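Local coordinates for protein beta-lactamase Rm3 (Uncultured bacterium, PDB 5IQK) that hydrolyses the amide bond of beta-lactam rings as a zinc-dependent subclass B3 metallo-beta-lactamase, and so probably confers resistance to beta-lactam antibiotics, at residues R18-T23 / S166-R171; K71-S76 / S93-A98; V145-H150 / W162-C167; N174-D179 / L214-L219. All blocks are in the same frame, centred on the assembly; numbering follows the deposited sequence.

Contact 1 (R18-T23 / S166-R171); sequences RLFGNT and SCDGPR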
loop_
_atom_site.group_PDB
_atom_site.type_symbol
_atom_site.label_atom_id
_atom_site.label_comp_id
_atom_site.label_asym_id
_atom_site.label_seq_id
_atom_site.Cartn_x
_atom_site.Cartn_y
_atom_site.Cartn_z
ATOM N N ARG A 18 -7.343 11.757 10.486
ATOM C CA ARG A 18 -5.958 11.959 10.720
ATOM C C ARG A 18 -5.364 10.828 11.499
ATOM O O ARG A 18 -5.931 10.339 12.430
ATOM C CB ARG A 18 -5.738 13.258 11.499
ATOM C CG ARG A 18 -4.331 13.441 11.994
ATOM C CD ARG A 18 -4.249 14.616 12.956
ATOM N NE ARG A 18 -3.310 15.645 12.561
ATOM C CZ ARG A 18 -3.250 16.813 13.141
ATOM N NH1 ARG A 18 -4.065 17.069 14.137
ATOM N NH2 ARG A 18 -2.371 17.711 12.765
ATOM N N LEU A 19 -4.188 10.407 11.100
ATOM C CA LEU A 19 -3.487 9.341 11.801
ATOM C C LEU A 19 -2.543 9.914 12.835
ATOM O O LEU A 19 -2.691 9.676 14.035
ATOM C CB LEU A 19 -2.719 8.470 10.815
ATOM C CG LEU A 19 -3.610 7.547 10.007
ATOM C CD1 LEU A 19 -2.870 7.125 8.742
ATOM C CD2 LEU A 19 -3.974 6.343 10.862
ATOM N N PHE A 20 -1.566 10.672 12.346
ATOM C CA PHE A 20 -0.620 11.378 13.192
ATOM C C PHE A 20 -0.009 12.527 12.409
ATOM O O PHE A 20 0.467 12.336 11.294
ATOM C CB PHE A 20 0.472 10.443 13.707
ATOM C CG PHE A 20 1.384 11.088 14.707
ATOM C CD1 PHE A 20 2.628 11.570 14.323
ATOM C CD2 PHE A 20 0.989 11.239 16.025
ATOM C CE1 PHE A 20 3.467 12.177 15.242
ATOM C CE2 PHE A 20 1.820 11.851 16.950
ATOM C CZ PHE A 20 3.059 12.321 16.559
ATOM N N GLY A 21 -0.040 13.722 12.991
ATOM C CA GLY A 21 0.541 14.899 12.373
ATOM C C GLY A 21 -0.001 15.186 10.988
ATOM O O GLY A 21 -1.200 15.372 10.802
ATOM N N ASN A 22 0.884 15.182 10.002
ATOM C CA ASN A 22 0.501 15.497 8.635
ATOM C C ASN A 22 0.132 14.256 7.819
ATOM O O ASN A 22 0.053 14.330 6.598
ATOM C CB ASN A 22 1.624 16.267 7.931
ATOM C CG ASN A 22 2.930 15.480 7.875
ATOM O OD1 ASN A 22 3.272 14.755 8.808
ATOM N ND2 ASN A 22 3.653 15.607 6.768
ATOM N N THR A 23 -0.076 13.131 8.500
ATOM C CA THR A 23 -0.441 11.874 7.827
ATOM C C THR A 23 -1.926 11.551 8.017
ATOM O O THR A 23 -2.390 11.440 9.150
ATOM C CB THR A 23 0.401 10.693 8.348
ATOM O OG1 THR A 23 1.798 10.940 8.119
ATOM C CG2 THR A 23 -0.009 9.374 7.645
ATOM N N SER A 166 6.439 11.732 10.653
ATOM C CA SER A 166 5.426 12.761 10.829
ATOM C C SER A 166 5.550 13.295 12.240
ATOM O O SER A 166 5.789 12.531 13.175
ATOM C CB SER A 166 4.017 12.220 10.580
ATOM O OG SER A 166 3.746 12.162 9.193
ATOM N N CYS A 167 5.404 14.609 12.378
ATOM C CA CYS A 167 5.578 15.288 13.658
ATOM C C CYS A 167 4.320 16.025 14.088
ATOM O O CYS A 167 3.598 16.561 13.252
ATOM C CB CYS A 167 6.754 16.263 13.585
ATOM S SG CYS A 167 8.355 15.502 13.170
ATOM N N ASP A 168 4.090 16.061 15.382
ATOM C CA ASP A 168 2.979 16.825 15.950
ATOM C C ASP A 168 3.668 17.779 16.902
ATOM O O ASP A 168 3.512 17.718 18.088
ATOM C CB ASP A 168 1.933 15.981 16.648
ATOM C CG ASP A 168 0.486 16.282 16.140
ATOM O OD1 ASP A 168 0.052 17.457 16.249
ATOM O OD2 ASP A 168 -0.198 15.344 15.622
ATOM N N GLY A 169 4.466 18.647 16.309
ATOM C CA GLY A 169 5.257 19.671 16.974
ATOM C C GLY A 169 6.648 19.151 17.269
ATOM O O GLY A 169 7.403 18.874 16.336
ATOM N N PRO A 170 7.003 19.018 18.555
ATOM C CA PRO A 170 8.335 18.497 18.891
ATOM C C PRO A 170 8.452 16.971 18.797
ATOM O O PRO A 170 9.569 16.474 18.642
ATOM C CB PRO A 170 8.550 18.957 20.336
ATOM C CG PRO A 170 7.198 19.262 20.863
ATOM C CD PRO A 170 6.329 19.638 19.707
ATOM N N ARG A 171 7.343 16.237 18.853
ATOM C CA ARG A 171 7.439 14.775 18.819
ATOM C C ARG A 171 7.299 14.241 17.391
ATOM O O ARG A 171 6.321 14.532 16.699
ATOM C CB ARG A 171 6.367 14.171 19.731
ATOM C CG ARG A 171 6.272 12.656 19.733
ATOM C CD ARG A 171 5.002 12.219 20.450
ATOM N NE ARG A 171 4.879 10.768 20.559
ATOM C CZ ARG A 171 3.727 10.128 20.734
ATOM N NH1 ARG A 171 2.595 10.814 20.820
ATOM N NH2 ARG A 171 3.702 8.802 20.813
HETATM O O HOH W 1 5.599 16.272 10.431
#
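Three side-chain oxygens make the tight end of this contact, where the type II' turn from Phe20 to Thr23 meets strand 160-168. Ser166 OG, anti to its own carbonyl carbon (chi1 -80°), accepts from Thr23 OG1 at 2.5 Å and donates to Asn22 OD1 at 2.7 Å, coming from above that amide's plane rather than along a lone pair. A water donates to Asn22 OD1 and accepts from Cys167 N. The Phe20 ring presents its edge to two carbonyls: CE1 lies 3.1 Å from Ser166 O, and Arg171 O is near the ring plane. Gly21 CA, at positive phi, comes 3.6 Å from Cys167 O in a CA-H...O contact. The solvent side is looser. Gly21 N gives Asp168 OD2 a weak, bent bond of 3.1 Å. The Arg18 guanidinium, fixed by a hydrogen bond from NE to Gly21 O (2.8 Å) in its plane, turns one face to Asp168; the opposite charges probably attract, though no N-H points at the carboxylate. Strand 34-36 of one sheet flanks Asn22 and Thr23, while Phe20, Thr23 and Ser166 pack on Met175 of strand 171-178 in the other, so the contact bridges both sheets.

Contact 2 (K71-S76 / S93-A98); sequences KLILNS and SNALVA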
loop_
_atom_site.group_PDB
_atom_site.type_symbol
_atom_site.label_atom_id
_atom_site.label_comp_id
_atom_site.label_asym_id
_atom_site.label_seq_id
_atom_site.Cartn_x
_atom_site.Cartn_y
_atom_site.Cartn_z
ATOM N N LYS A 71 1.413 16.279 -5.288
ATOM C CA LYS A 71 2.514 16.461 -6.229
ATOM C C LYS A 71 3.289 15.173 -6.481
ATOM O O LYS A 71 4.099 15.103 -7.398
ATOM C CB LYS A 71 3.435 17.566 -5.732
ATOM C CG LYS A 71 2.691 18.907 -5.702
ATOM C CD LYS A 71 3.581 20.111 -5.554
ATOM C CE LYS A 71 2.721 21.364 -5.416
ATOM N NZ LYS A 71 1.515 21.295 -6.295
ATOM N N LEU A 72 3.022 14.154 -5.675
ATOM C CA LEU A 72 3.647 12.846 -5.865
ATOM C C LEU A 72 2.702 11.751 -5.409
ATOM O O LEU A 72 2.117 11.847 -4.336
ATOM C CB LEU A 72 4.959 12.753 -5.091
ATOM C CG LEU A 72 5.755 11.445 -5.159
ATOM C CD1 LEU A 72 6.184 11.097 -6.580
ATOM C CD2 LEU A 72 6.946 11.519 -4.232
ATOM N N ILE A 73 2.553 10.719 -6.234
ATOM C CA ILE A 73 1.736 9.558 -5.901
ATOM C C ILE A 73 2.634 8.323 -5.836
ATOM O O ILE A 73 3.418 8.084 -6.758
ATOM C CB ILE A 73 0.629 9.323 -6.943
ATOM C CG1 ILE A 73 -0.258 10.567 -7.062
ATOM C CG2 ILE A 73 -0.174 8.066 -6.601
ATOM C CD1 ILE A 73 -1.242 10.499 -8.205
ATOM N N LEU A 74 2.537 7.570 -4.745
ATOM C CA LEU A 74 3.349 6.369 -4.557
ATOM C C LEU A 74 2.507 5.108 -4.687
ATOM O O LEU A 74 1.344 5.089 -4.317
ATOM C CB LEU A 74 4.027 6.378 -3.195
ATOM C CG LEU A 74 4.755 7.698 -2.903
ATOM C CD1 LEU A 74 5.381 7.669 -1.523
ATOM C CD2 LEU A 74 5.791 8.010 -3.971
ATOM N N ASN A 75 3.118 4.055 -5.213
ATOM C CA ASN A 75 2.456 2.769 -5.362
ATOM C C ASN A 75 3.087 1.718 -4.448
ATOM O O ASN A 75 4.292 1.758 -4.185
ATOM C CB ASN A 75 2.523 2.312 -6.823
ATOM C CG ASN A 75 2.010 0.893 -7.017
ATOM O OD1 ASN A 75 2.765 -0.007 -7.399
ATOM N ND2 ASN A 75 0.734 0.680 -6.723
ATOM N N SER A 76 2.273 0.793 -3.955
ATOM C CA SER A 76 2.777 -0.343 -3.197
ATOM C C SER A 76 3.049 -1.515 -4.149
ATOM O O SER A 76 4.193 -1.949 -4.301
ATOM C CB SER A 76 1.788 -0.754 -2.111
ATOM O OG SER A 76 0.514 -1.008 -2.675
ATOM N N SER A 93 -4.429 15.280 -10.578
ATOM C CA SER A 93 -3.382 15.975 -9.832
ATOM C C SER A 93 -2.234 16.450 -10.715
ATOM O O SER A 93 -1.519 17.398 -10.364
ATOM C CB SER A 93 -2.841 15.070 -8.727
ATOM O OG SER A 93 -2.212 13.928 -9.279
ATOM N N ASN A 94 -2.065 15.774 -11.850
ATOM C CA ASN A 94 -0.933 15.974 -12.744
ATOM C C ASN A 94 0.371 15.599 -12.034
ATOM O O ASN A 94 1.443 16.082 -12.383
ATOM C CB ASN A 94 -0.895 17.424 -13.258
ATOM C CG ASN A 94 -0.085 17.574 -14.523
ATOM O OD1 ASN A 94 0.107 16.611 -15.264
ATOM N ND2 ASN A 94 0.387 18.788 -14.787
ATOM N N ALA A 95 0.266 14.711 -11.048
ATOM C CA ALA A 95 1.420 14.240 -10.290
ATOM C C ALA A 95 2.090 13.052 -10.962
ATOM O O ALA A 95 1.433 12.259 -11.635
ATOM C CB ALA A 95 1.007 13.858 -8.867
ATOM N N LEU A 96 3.401 12.925 -10.774
ATOM C CA LEU A 96 4.097 11.708 -11.183
ATOM C C LEU A 96 3.782 10.565 -10.235
ATOM O O LEU A 96 3.497 10.798 -9.061
ATOM C CB LEU A 96 5.604 11.929 -11.238
ATOM C CG LEU A 96 6.049 12.831 -12.381
ATOM C CD1 LEU A 96 7.451 13.351 -12.132
ATOM C CD2 LEU A 96 5.965 12.052 -13.687
ATOM N N VAL A 97 3.836 9.338 -10.751
ATOM C CA VAL A 97 3.630 8.146 -9.940
ATOM C C VAL A 97 4.951 7.392 -9.767
ATOM O O VAL A 97 5.648 7.117 -10.743
ATOM C CB VAL A 97 2.576 7.199 -10.569
ATOM C CG1 VAL A 97 2.562 5.878 -9.857
ATOM C CG2 VAL A 97 1.189 7.837 -10.534
ATOM N N ALA A 98 5.299 7.060 -8.529
ATOM C CA ALA A 98 6.512 6.286 -8.286
ATOM C C ALA A 98 6.159 4.841 -7.940
ATOM O O ALA A 98 5.294 4.582 -7.103
ATOM C CB ALA A 98 7.341 6.914 -7.175
#
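Ile73 is the main bump on one face of this parallel strand pair. With CG1 anti to its carbonyl carbon (chi1 -58°) and the chain extended to CD1, it reaches obliquely across to the neighbouring strand: CD1 comes to Ser93 OG at 3.7 Å, CG1 rests 4.0 Å from Ala95 CB, and CB meets Val97 CG2 at 3.9 Å. The branch lies over the Ala95 methyl, which also sits against the carbonyl of Lys71. On the face bearing Leu74 and Ala98 the same fit recurs: Leu74 CD2 leans onto the Ala98 methyl at 3.7 Å. Leu72 CD1 reaches over from the same face to Leu96 O. Backbone bonds set the pairing, Ile73 N to Leu96 O (3.0 Å), Ala98 N to Ile73 O (2.8 Å) and Asn75 N to Ala98 O, each entering nearly along its C=O axis. Ser93 OG, also hydrogen-bonded to Leu89 O, accepts from Ala95 N in an ST turn at the end of helix 86-93, whose Leu86 and Leu89 cover Ile73. Strand 70-74, helix 86-93 and strand 96-99 form a beta-alpha-beta crossover of the metallo-beta-lactamase alpha-beta/beta-alpha fold, and segment 71-76 leads on into the zinc ligands His77 and His79.

Contact 3 (V145-H150 / W162-C167); sequences VYLTAH and WTWQSC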
loop_
_atom_site.group_PDB
_atom_site.type_symbol
_atom_site.label_atom_id
_atom_site.label_comp_id
_atom_site.label_asym_id
_atom_site.label_seq_id
_atom_site.Cartn_x
_atom_site.Cartn_y
_atom_site.Cartn_z
ATOM N N VAL A 145 8.559 16.781 3.298
ATOM C CA VAL A 145 8.264 15.378 3.576
ATOM C C VAL A 145 9.127 14.480 2.705
ATOM O O VAL A 145 9.102 14.556 1.478
ATOM C CB VAL A 145 6.777 15.041 3.372
ATOM C CG1 VAL A 145 6.255 15.659 2.103
ATOM C CG2 VAL A 145 6.543 13.522 3.370
ATOM N N TYR A 146 9.930 13.663 3.374
ATOM C CA TYR A 146 10.870 12.765 2.723
ATOM C C TYR A 146 10.490 11.319 2.934
ATOM O O TYR A 146 10.353 10.856 4.069
ATOM C CB TYR A 146 12.289 13.024 3.211
ATOM C CG TYR A 146 12.833 14.337 2.701
ATOM C CD1 TYR A 146 13.698 14.369 1.613
ATOM C CD2 TYR A 146 12.475 15.539 3.293
ATOM C CE1 TYR A 146 14.199 15.567 1.133
ATOM C CE2 TYR A 146 12.966 16.745 2.815
ATOM C CZ TYR A 146 13.826 16.754 1.736
ATOM O OH TYR A 146 14.320 17.955 1.265
ATOM N N LEU A 147 10.251 10.635 1.825
ATOM C CA LEU A 147 9.805 9.252 1.842
ATOM C C LEU A 147 10.937 8.361 1.375
ATOM O O LEU A 147 11.761 8.782 0.558
ATOM C CB LEU A 147 8.574 9.089 0.962
ATOM C CG LEU A 147 7.401 9.884 1.528
ATOM C CD1 LEU A 147 6.838 10.804 0.474
ATOM C CD2 LEU A 147 6.338 8.927 2.033
ATOM N N THR A 148 10.999 7.151 1.918
ATOM C CA THR A 148 12.006 6.182 1.510
ATOM C C THR A 148 11.314 4.887 1.121
ATOM O O THR A 148 10.428 4.399 1.826
ATOM C CB THR A 148 13.044 5.915 2.627
ATOM O OG1 THR A 148 13.690 7.142 2.973
ATOM C CG2 THR A 148 14.105 4.927 2.166
ATOM N N ALA A 149 11.701 4.361 -0.034
ATOM C CA ALA A 149 11.147 3.111 -0.538
ATOM C C ALA A 149 11.929 1.912 -0.021
ATOM O O ALA A 149 13.155 1.950 0.081
ATOM C CB ALA A 149 11.141 3.125 -2.048
ATOM N N HIS A 150 11.214 0.842 0.303
ATOM C CA HIS A 150 11.844 -0.395 0.734
ATOM C C HIS A 150 11.280 -1.527 -0.096
ATOM O O HIS A 150 10.077 -1.784 -0.061
ATOM C CB HIS A 150 11.603 -0.652 2.221
ATOM C CG HIS A 150 12.031 0.475 3.101
ATOM N ND1 HIS A 150 13.287 0.545 3.665
ATOM C CD2 HIS A 150 11.379 1.594 3.495
ATOM C CE1 HIS A 150 13.385 1.653 4.376
ATOM N NE2 HIS A 150 12.240 2.306 4.290
ATOM N N TRP A 162 6.842 1.806 2.230
ATOM C CA TRP A 162 7.295 3.189 2.326
ATOM C C TRP A 162 7.407 3.642 3.775
ATOM O O TRP A 162 6.550 3.319 4.595
ATOM C CB TRP A 162 6.328 4.119 1.586
ATOM C CG TRP A 162 6.291 3.899 0.103
ATOM C CD1 TRP A 162 5.458 3.062 -0.589
ATOM C CD2 TRP A 162 7.132 4.526 -0.872
ATOM N NE1 TRP A 162 5.734 3.135 -1.938
ATOM C CE2 TRP A 162 6.750 4.032 -2.134
ATOM C CE3 TRP A 162 8.162 5.464 -0.799
ATOM C CZ2 TRP A 162 7.370 4.448 -3.314
ATOM C CZ3 TRP A 162 8.774 5.877 -1.972
ATOM C CH2 TRP A 162 8.379 5.362 -3.212
ATOM N N THR A 163 8.455 4.401 4.084
ATOM C CA THR A 163 8.599 4.984 5.414
ATOM C C THR A 163 8.849 6.476 5.334
ATOM O O THR A 163 9.427 6.984 4.374
ATOM C CB THR A 163 9.756 4.367 6.214
ATOM O OG1 THR A 163 10.989 4.564 5.501
ATOM C CG2 THR A 163 9.521 2.886 6.470
ATOM N N TRP A 164 8.417 7.168 6.376
ATOM C CA TRP A 164 8.640 8.593 6.518
ATOM C C TRP A 164 8.399 8.962 7.969
ATOM O O TRP A 164 7.931 8.135 8.749
ATOM C CB TRP A 164 7.712 9.381 5.588
ATOM C CG TRP A 164 6.251 9.262 5.933
ATOM C CD1 TRP A 164 5.492 10.171 6.609
ATOM C CD2 TRP A 164 5.377 8.165 5.626
ATOM N NE1 TRP A 164 4.203 9.722 6.734
ATOM C CE2 TRP A 164 4.105 8.489 6.139
ATOM C CE3 TRP A 164 5.547 6.947 4.963
ATOM C CZ2 TRP A 164 3.014 7.645 6.018
ATOM C CZ3 TRP A 164 4.457 6.100 4.840
ATOM C CH2 TRP A 164 3.211 6.449 5.362
ATOM N N GLN A 165 8.681 10.212 8.325
ATOM C CA GLN A 165 8.384 10.697 9.668
ATOM C C GLN A 165 7.283 11.742 9.629
ATOM O O GLN A 165 7.197 12.526 8.690
ATOM C CB GLN A 165 9.628 11.307 10.335
ATOM C CG GLN A 165 10.821 10.391 10.413
ATOM C CD GLN A 165 11.822 10.829 11.465
ATOM O OE1 GLN A 165 11.862 12.000 11.862
ATOM N NE2 GLN A 165 12.633 9.886 11.932
ATOM N N SER A 166 6.439 11.732 10.653
ATOM C CA SER A 166 5.426 12.761 10.829
ATOM C C SER A 166 5.550 13.295 12.240
ATOM O O SER A 166 5.789 12.531 13.175
ATOM C CB SER A 166 4.017 12.220 10.580
ATOM O OG SER A 166 3.746 12.162 9.193
ATOM N N CYS A 167 5.404 14.609 12.378
ATOM C CA CYS A 167 5.578 15.288 13.658
ATOM C C CYS A 167 4.320 16.025 14.088
ATOM O O CYS A 167 3.598 16.561 13.252
ATOM C CB CYS A 167 6.754 16.263 13.585
ATOM S SG CYS A 167 8.355 15.502 13.170
HETATM O O HOH W 2 10.162 11.824 6.375
#
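The indole of Trp162 lies flat beneath Ala149, its directly paired neighbour in the antiparallel hairpin. With CG anti to the carbonyl carbon (chi1 -66°), the ring folds back across the other strand, and Ala149 CB sits over the face of its six-membered ring, 3.8 Å from the centroid and 20° off the normal, a CH-pi contact displaced toward the rim. Leu147 CB touches the same indole obliquely at CE3. Trp164 turns differently: its CG takes the crowded position between backbone N and carbonyl carbon (chi1 66°), and the side chain runs alongside Leu147, pointing the same way, with Leu147 CD2 3.6 Å from Trp164 CE3. On the opposite face of the sheet, among Thr148 and Thr163, the interaction is polar. His150 crosses Thr163 at about a right angle and meets it with the ring edge, NE2 lying 2.9 Å from Thr163 OG1 in a fairly straight hydrogen bond that either group could donate. Thr163 CG2 packs beside the same nitrogen. Between the strands, Thr148 and Thr163 exchange two backbone bonds, Thr148 N to Thr163 O at 2.9 Å and Thr163 N to Thr148 O at 3.0 Å. Farther along, where direct pairing lapses, a water donates to Tyr146 O and accepts from Gln165 N. The hairpin runs through the middle of its sheet, with strand 139-142 beside 145-151 and strand 171-178 beside 160-168. Its buried face meets the other sheet: Leu147 packs on Val43 and Trp164 on Ile45, both of strand 42-45.

Contact 4 (N174-D179 / L214-L219); sequences NMVYAD and LPCDVL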
loop_
_atom_site.group_PDB
_atom_site.type_symbol
_atom_site.label_atom_id
_atom_site.label_comp_id
_atom_site.label_asym_id
_atom_site.label_seq_id
_atom_site.Cartn_x
_atom_site.Cartn_y
_atom_site.Cartn_z
ATOM N N ASN A 174 7.840 7.482 13.571
ATOM C CA ASN A 174 8.157 6.764 12.344
ATOM C C ASN A 174 6.912 6.118 11.749
ATOM O O ASN A 174 6.264 5.290 12.391
ATOM C CB ASN A 174 9.240 5.712 12.598
ATOM C CG ASN A 174 10.520 6.322 13.121
ATOM O OD1 ASN A 174 11.028 7.283 12.551
ATOM N ND2 ASN A 174 11.038 5.782 14.221
ATOM N N MET A 175 6.582 6.518 10.526
ATOM C CA MET A 175 5.401 6.020 9.840
ATOM C C MET A 175 5.806 4.945 8.856
ATOM O O MET A 175 6.859 5.022 8.224
ATOM C CB MET A 175 4.675 7.138 9.103
ATOM C CG MET A 175 4.605 8.446 9.880
ATOM S SD MET A 175 3.676 8.327 11.421
ATOM C CE MET A 175 2.004 8.301 10.776
ATOM N N VAL A 176 4.962 3.934 8.733
ATOM C CA VAL A 176 5.226 2.836 7.819
ATOM C C VAL A 176 3.962 2.519 7.041
ATOM O O VAL A 176 2.908 2.299 7.636
ATOM C CB VAL A 176 5.701 1.568 8.567
ATOM C CG1 VAL A 176 5.908 0.412 7.567
ATOM C CG2 VAL A 176 7.004 1.840 9.338
ATOM N N TYR A 177 4.073 2.496 5.713
ATOM C CA TYR A 177 3.030 1.963 4.855
ATOM C C TYR A 177 3.556 0.633 4.346
ATOM O O TYR A 177 4.471 0.615 3.524
ATOM C CB TYR A 177 2.709 2.910 3.689
ATOM C CG TYR A 177 1.487 2.513 2.877
ATOM C CD1 TYR A 177 0.244 3.077 3.139
ATOM C CD2 TYR A 177 1.571 1.563 1.860
ATOM C CE1 TYR A 177 -0.877 2.725 2.406
ATOM C CE2 TYR A 177 0.450 1.192 1.125
ATOM C CZ TYR A 177 -0.765 1.781 1.401
ATOM O OH TYR A 177 -1.873 1.426 0.671
ATOM N N ALA A 178 3.017 -0.466 4.868
ATOM C CA ALA A 178 3.534 -1.792 4.529
ATOM C C ALA A 178 2.731 -2.411 3.409
ATOM O O ALA A 178 1.502 -2.469 3.455
ATOM C CB ALA A 178 3.524 -2.701 5.743
ATOM N N ASP A 179 3.438 -2.871 2.389
ATOM C CA ASP A 179 2.777 -3.565 1.310
ATOM C C ASP A 179 2.229 -4.903 1.794
ATOM O O ASP A 179 2.660 -5.439 2.819
ATOM C CB ASP A 179 3.734 -3.789 0.136
ATOM C CG ASP A 179 2.999 -4.205 -1.125
ATOM O OD1 ASP A 179 1.761 -3.961 -1.200
ATOM O OD2 ASP A 179 3.639 -4.780 -2.018
ATOM N N LEU A 214 12.217 -2.571 10.593
ATOM C CA LEU A 214 11.962 -1.151 10.349
ATOM C C LEU A 214 11.560 -0.424 11.621
ATOM O O LEU A 214 10.752 -0.938 12.390
ATOM C CB LEU A 214 10.843 -0.960 9.320
ATOM C CG LEU A 214 11.075 -1.107 7.825
ATOM C CD1 LEU A 214 9.792 -0.735 7.119
ATOM C CD2 LEU A 214 12.196 -0.186 7.385
ATOM N N PRO A 215 12.098 0.797 11.832
ATOM C CA PRO A 215 11.521 1.684 12.849
ATOM C C PRO A 215 10.042 1.846 12.537
ATOM O O PRO A 215 9.698 2.128 11.389
ATOM C CB PRO A 215 12.295 2.994 12.669
ATOM C CG PRO A 215 13.595 2.568 12.012
ATOM C CD PRO A 215 13.215 1.425 11.111
ATOM N N CYS A 216 9.174 1.608 13.513
ATOM C CA CYS A 216 7.763 1.434 13.199
ATOM C C CYS A 216 6.815 1.913 14.293
ATOM O O CYS A 216 6.300 1.106 15.056
ATOM C CB CYS A 216 7.508 -0.046 12.904
ATOM S SG CYS A 216 5.865 -0.470 12.291
ATOM N N ASP A 217 6.567 3.215 14.360
ATOM C CA ASP A 217 5.621 3.743 15.347
ATOM C C ASP A 217 4.158 3.674 14.906
ATOM O O ASP A 217 3.290 3.295 15.695
ATOM C CB ASP A 217 5.975 5.185 15.703
ATOM C CG ASP A 217 7.302 5.289 16.403
ATOM O OD1 ASP A 217 7.551 4.456 17.303
ATOM O OD2 ASP A 217 8.094 6.190 16.051
ATOM N N VAL A 218 3.876 4.093 13.675
ATOM C CA VAL A 218 2.521 4.001 13.138
ATOM C C VAL A 218 2.485 3.214 11.827
ATOM O O VAL A 218 3.066 3.617 10.810
ATOM C CB VAL A 218 1.883 5.398 12.910
ATOM C CG1 VAL A 218 0.468 5.247 12.349
ATOM C CG2 VAL A 218 1.859 6.215 14.209
ATOM N N LEU A 219 1.779 2.092 11.864
ATOM C CA LEU A 219 1.661 1.213 10.709
ATOM C C LEU A 219 0.318 1.358 10.004
ATOM O O LEU A 219 -0.741 1.315 10.632
ATOM C CB LEU A 219 1.866 -0.244 11.134
ATOM C CG LEU A 219 1.607 -1.311 10.062
ATOM C CD1 LEU A 219 2.629 -1.145 8.935
ATOM C CD2 LEU A 219 1.657 -2.725 10.639
#
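Asn174 and Asp217 both carry CG anti to their carbonyl carbons (chi1 -59° and -65°), which brings the carboxylate to the backbone N-H of Asn174 and lays it almost parallel to the side-chain amide of Asn174. Asn174 N donates to Asp217 OD2 at 2.8 Å along a practically straight line (178°), and OD2 accepts through its anti lone pair. The side-chain amide makes no bond to that oxygen; its ND2 rests instead on Pro215 CB at 3.4 Å. Met175, bent at chi2 and chi3, curls alongside Val218 and brings CE to 3.6 Å from Val218 CB. On the other face Val176, with CG1 anti to N, places CG2 near Cys216 SG and CG1 3.9 Å from Leu219 CD1, which also reaches the Ala178 methyl at 3.7 Å. Cys216 is tied by a disulfide to Cys250 of helix 249-269, which covers this face. The parallel pairing belongs to the beta-alpha-beta unit of strand 171-178, helix 200-212 and strand 218-221. Asn174 O accepts from both Asp217 N (2.9 Å) and Val218 N, and Val176 N donates to Val218 O at 2.8 Å. Asp217 thus grips Asn174 by both its N-H and its carboxylate, so its charge is probably partly stabilised where strand pairing begins.

Contacts 3 and 4 lie in the five-stranded sheet, contact 2 in the seven-stranded sheet facing it, and contact 1 joins the two sheets at one end. Contacts 3 and 4 are adjoining strand pairs, their centres 9 Å apart, bonded through Trp164 O to Met175 N and Trp162 O to Tyr177 N, both 2.8 Å. Contact 1 joins contact 3 through Thr23 OG1 and Trp164 NE1, 3.0 Å apart. Contacts 2 and 3 meet between the sheets, where Trp162 NE1 probably donates to Asn75 O at 3.0 Å. The Asn75 side chain of contact 2 is about 9 Å from a zinc ion; in contact 4 Asp179 OD1 hydrogen-bonds His77 ND1, a second-shell link to a zinc ligand.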